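Side-chain contacts in putative 2,3,4,5-tetrahydropyridine-2-carboxylate N- succinyltransferase (Campylobacter jejuni, PDB 2RIJ), which probably catalyses the succinyl-CoA-dependent conversion of cyclic tetrahydrodipicolinate into acyclic N-succinyl-L-2-amino-6-oxopimelate, a step of lysine biosynthesis: residues N343-K346 and E347-G351; R184-E187 and M188-K191. All coordinates share one frame; numbering follows the deposited sequence.

Contact 1 (N343-K346 and E347-G351); sequences NFDK and EIYKG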
loop_
_atom_site.group_PDB
_atom_site.type_symbol
_atom_site.label_atom_id
_atom_site.label_comp_id
_atom_site.label_asym_id
_atom_site.label_seq_id
_atom_site.Cartn_x
_atom_site.Cartn_y
_atom_site.Cartn_z
ATOM N N ASN A 343 21.604 9.082 14.496
ATOM C CA ASN A 343 21.906 7.818 13.870
ATOM C C ASN A 343 20.778 7.441 12.901
ATOM O O ASN A 343 19.683 7.047 13.328
ATOM C CB ASN A 343 22.082 6.763 14.953
ATOM C CG ASN A 343 22.677 5.484 14.425
ATOM O OD1 ASN A 343 22.887 5.327 13.223
ATOM N ND2 ASN A 343 22.932 4.550 15.322
ATOM N N PHE A 344 21.041 7.617 11.606
ATOM C CA PHE A 344 20.056 7.356 10.539
ATOM C C PHE A 344 20.218 5.918 9.986
ATOM O O PHE A 344 20.056 5.653 8.788
ATOM C CB PHE A 344 20.207 8.393 9.418
ATOM C CG PHE A 344 19.741 9.769 9.793
ATOM C CD1 PHE A 344 18.391 10.058 9.853
ATOM C CD2 PHE A 344 20.646 10.766 10.094
ATOM C CE1 PHE A 344 17.958 11.324 10.205
ATOM C CE2 PHE A 344 20.217 12.024 10.416
ATOM C CZ PHE A 344 18.875 12.306 10.484
ATOM N N ASP A 345 20.506 5.002 10.894
ATOM C CA ASP A 345 20.737 3.591 10.596
ATOM C C ASP A 345 19.486 2.871 10.090
ATOM O O ASP A 345 19.579 1.921 9.313
ATOM C CB ASP A 345 21.267 2.858 11.853
ATOM C CG ASP A 345 20.325 3.018 13.110
ATOM O OD1 ASP A 345 19.553 4.022 13.226
ATOM O OD2 ASP A 345 20.364 2.133 14.005
ATOM N N LYS A 346 18.302 3.281 10.505
ATOM C CA LYS A 346 17.179 2.447 10.183
ATOM C C LYS A 346 16.240 3.143 9.251
ATOM O O LYS A 346 16.545 4.187 8.721
ATOM C CB LYS A 346 16.520 1.887 11.433
ATOM C CG LYS A 346 15.869 2.857 12.265
ATOM C CD LYS A 346 15.718 2.356 13.692
ATOM C CE LYS A 346 15.054 3.495 14.490
ATOM N NZ LYS A 346 14.572 3.099 15.825
ATOM N N GLU A 347 15.143 2.484 8.962
ATOM C CA GLU A 347 14.270 2.982 7.917
ATOM C C GLU A 347 12.994 3.568 8.439
ATOM O O GLU A 347 12.441 4.449 7.817
ATOM C CB GLU A 347 13.970 1.880 6.926
ATOM C CG GLU A 347 13.564 2.465 5.589
ATOM C CD GLU A 347 13.852 1.549 4.424
ATOM O OE1 GLU A 347 14.783 0.708 4.532
ATOM O OE2 GLU A 347 13.145 1.715 3.404
ATOM N N ILE A 348 12.523 3.080 9.575
ATOM C CA ILE A 348 11.286 3.567 10.155
ATOM C C ILE A 348 11.555 4.213 11.495
ATOM O O ILE A 348 12.138 3.617 12.361
ATOM C CB ILE A 348 10.244 2.430 10.326
ATOM C CG1 ILE A 348 9.761 1.966 8.956
ATOM C CG2 ILE A 348 9.044 2.887 11.160
ATOM C CD1 ILE A 348 8.985 0.696 9.055
ATOM N N TYR A 349 11.068 5.428 11.667
ATOM C CA TYR A 349 11.200 6.153 12.930
ATOM C C TYR A 349 9.865 6.654 13.423
ATOM O O TYR A 349 9.013 7.116 12.648
ATOM C CB TYR A 349 12.130 7.351 12.742
ATOM C CG TYR A 349 13.511 6.999 12.329
ATOM C CD1 TYR A 349 13.822 6.729 10.998
ATOM C CD2 TYR A 349 14.528 6.936 13.263
ATOM C CE1 TYR A 349 15.099 6.397 10.624
ATOM C CE2 TYR A 349 15.803 6.605 12.895
ATOM C CZ TYR A 349 16.079 6.333 11.574
ATOM O OH TYR A 349 17.355 6.000 11.231
ATOM N N LYS A 350 9.684 6.581 14.739
ATOM C CA LYS A 350 8.554 7.211 15.381
ATOM C C LYS A 350 8.791 8.712 15.452
ATOM O O LYS A 350 9.935 9.163 15.616
ATOM C CB LYS A 350 8.377 6.662 16.781
ATOM C CG LYS A 350 7.817 5.270 16.749
ATOM C CD LYS A 350 7.512 4.752 18.139
ATOM C CE LYS A 350 6.318 3.770 18.087
ATOM N N GLY A 351 7.720 9.488 15.327
ATOM C CA GLY A 351 7.799 10.940 15.573
ATOM C C GLY A 351 8.718 11.337 16.717
ATOM O O GLY A 351 9.601 12.145 16.551
HETATM O O HOH W 1 11.417 3.194 15.192
#

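Contact 2 (R184-E187 and M188-K191); sequences RANE and MRLK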
loop_
_atom_site.group_PDB
_atom_site.type_symbol
_atom_site.label_atom_id
_atom_site.label_comp_id
_atom_site.label_asym_id
_atom_site.label_seq_id
_atom_site.Cartn_x
_atom_site.Cartn_y
_atom_site.Cartn_z
ATOM N N ARG A 184 -26.087 36.059 39.107
ATOM C CA ARG A 184 -27.210 35.216 39.530
ATOM C C ARG A 184 -28.103 36.005 40.477
ATOM O O ARG A 184 -29.320 36.022 40.307
ATOM C CB ARG A 184 -26.706 33.941 40.212
ATOM C CG ARG A 184 -25.967 32.990 39.258
ATOM C CD ARG A 184 -25.420 31.761 40.016
ATOM N NE ARG A 184 -24.430 31.074 39.198
ATOM C CZ ARG A 184 -23.161 30.907 39.533
ATOM N NH1 ARG A 184 -22.713 31.297 40.715
ATOM N NH2 ARG A 184 -22.348 30.350 38.669
ATOM N N ALA A 185 -27.493 36.638 41.481
ATOM C CA ALA A 185 -28.246 37.416 42.489
ATOM C C ALA A 185 -29.052 38.590 41.888
ATOM O O ALA A 185 -30.094 38.972 42.423
ATOM C CB ALA A 185 -27.310 37.939 43.588
ATOM N N ASN A 186 -28.574 39.150 40.790
ATOM C CA ASN A 186 -29.167 40.318 40.172
ATOM C C ASN A 186 -29.830 40.076 38.829
ATOM O O ASN A 186 -30.294 41.008 38.198
ATOM C CB ASN A 186 -28.083 41.363 40.052
ATOM C CG ASN A 186 -27.647 41.862 41.417
ATOM O OD1 ASN A 186 -28.340 42.672 41.993
ATOM N ND2 ASN A 186 -26.564 41.326 41.973
ATOM N N GLU A 187 -29.924 38.814 38.416
ATOM C CA GLU A 187 -30.414 38.497 37.096
ATOM C C GLU A 187 -31.826 39.027 36.822
ATOM O O GLU A 187 -32.087 39.542 35.737
ATOM C CB GLU A 187 -30.367 36.983 36.835
ATOM C CG GLU A 187 -30.707 36.613 35.373
ATOM C CD GLU A 187 -30.869 35.108 35.136
ATOM O OE1 GLU A 187 -30.634 34.341 36.084
ATOM O OE2 GLU A 187 -31.270 34.726 34.005
HETATM N N MSE A 188 -32.766 38.802 37.744
HETATM C CA MSE A 188 -34.149 39.238 37.512
HETATM C C MSE A 188 -34.218 40.741 37.333
HETATM O O MSE A 188 -34.770 41.232 36.375
HETATM C CB MSE A 188 -35.033 38.871 38.690
HETATM C CG MSE A 188 -35.226 37.430 38.842
HETATM SE SE MSE A 188 -36.564 37.086 40.197
HETATM C CE MSE A 188 -36.502 35.184 40.074
ATOM N N ARG A 189 -33.599 41.449 38.267
ATOM C CA ARG A 189 -33.580 42.892 38.262
ATOM C C ARG A 189 -32.924 43.406 36.985
ATOM O O ARG A 189 -33.476 44.273 36.318
ATOM C CB ARG A 189 -32.854 43.384 39.520
ATOM C CG ARG A 189 -32.578 44.848 39.566
ATOM C CD ARG A 189 -31.839 45.233 40.861
ATOM N NE ARG A 189 -30.407 44.907 40.905
ATOM C CZ ARG A 189 -29.472 45.531 40.184
ATOM N NH1 ARG A 189 -29.806 46.492 39.321
ATOM N NH2 ARG A 189 -28.188 45.188 40.306
ATOM N N LEU A 190 -31.760 42.871 36.632
ATOM C CA LEU A 190 -31.025 43.353 35.475
ATOM C C LEU A 190 -31.725 43.034 34.139
ATOM O O LEU A 190 -31.847 43.890 33.247
ATOM C CB LEU A 190 -29.584 42.802 35.494
ATOM C CG LEU A 190 -28.623 43.318 36.589
ATOM C CD1 LEU A 190 -27.290 42.604 36.573
ATOM C CD2 LEU A 190 -28.385 44.805 36.433
ATOM N N LYS A 191 -32.199 41.815 33.970
ATOM C CA LYS A 191 -32.884 41.490 32.721
ATOM C C LYS A 191 -34.216 42.229 32.569
ATOM O O LYS A 191 -34.563 42.646 31.490
ATOM C CB LYS A 191 -33.129 40.010 32.574
ATOM C CG LYS A 191 -31.877 39.215 32.332
ATOM C CD LYS A 191 -32.217 37.810 32.009
ATOM C CE LYS A 191 -31.071 37.069 31.369
ATOM N NZ LYS A 191 -31.417 35.630 31.263
HETATM O O HOH W 2 -31.987 37.372 40.284
HETATM O O HOH W 3 -32.505 40.265 40.796
#

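Contact 1 (N343-K346 and E347-G351)
K346 sets its CG between its own backbone N and carbonyl carbon (chi1 67°) and then runs out extended, while Y349 turns CG away from its carbonyl carbon (chi1 -61°); the two torsions lay the lysine chain across the tyrosine ring. K346 CG sits over one face, 4.0 Å from the centroid of the Y349 ring, a CH-pi contact, and K346 CE follows at 3.6 Å from Y349 CE2. A lysine suits this place because its methylenes cover the ring while its amino group travels on to polar partners: K346 NZ pairs with E353 and meets a water at 3.2 Å, which in turn donates to I348 O. The tyrosine hydroxyl reaches back into the turn, where K346 N donates to Y349 OH at 3.0 Å with an N-H...O angle of 150°. Tyrosine suits its buried position because its ring offers a face to the K346 methylenes while its hydroxyl accepts the K346 N-H; Y349 OH also lies 3.1 Å from F344 CA. The turn leads from helix 332-338, whose L335 and A336 the F344 side chain touches, into strand 348-350, an edge strand of its sheet within the chain that runs antiparallel to strand 326-329, where Y349 lies against L329.

Contact 2 (R184-E187 and M188-K191)
E187 and K191, one helical turn apart, lie side by side and point the same way, and so do N186 and R189, giving two pairs of very different geometry. In the first, K191 NZ meets E187 OE2 at 2.9 Å in a salt bridge that uses the anti lone pair of the carboxylate oxygen. E187 carries CG anti to its backbone N (chi1 -173°), and with both chains extended the long side chains run alongside one another until their opposite charges meet, the usual i to i+4 pairing on a helix. K191 NZ has further partners in the carbonyls of H211 and F48 of the third subunit. In the second pair the amide and guanidinium planes stand 75° apart. R189 NH2 and NE both donate to N186 OD1, at 3.0 and 3.2 Å; the oxygen lies at the guanidinium edge, in its plane, whereas NH2 stands above the amide plane. The bend at chi3 (77°) turns the arginine back to a short asparagine, whose ND2 bonds to Y182 O. Waters join R184 O to M188 N and A185 O to R189 N where the helix is kinked. All this belongs to helix 180-192, which follows strand 176-178; L190 packs on the loop beyond at Q195 and P197, and M188 on L50 of the third subunit.

From the N terminus the chain first builds the antiparallel sheet and helices of the N-terminal region, then reaches contact 2, which spans neighbouring turns of helix 180-192 and closes no loop beyond the helix itself. It next winds through the short parallel strands of the left-handed beta-helix expected from the hexapeptide repeats, and only afterwards arrives at contact 1, the turn between helix 332-338 and strand 348-350. The two are in series, neither nesting nor crossing, with nearest atoms about 43 Å apart. Each faces other subunits: contact 2 the third, contact 1 the second and third, with K350, a predicted succinyl-CoA-binding residue, within contact 1.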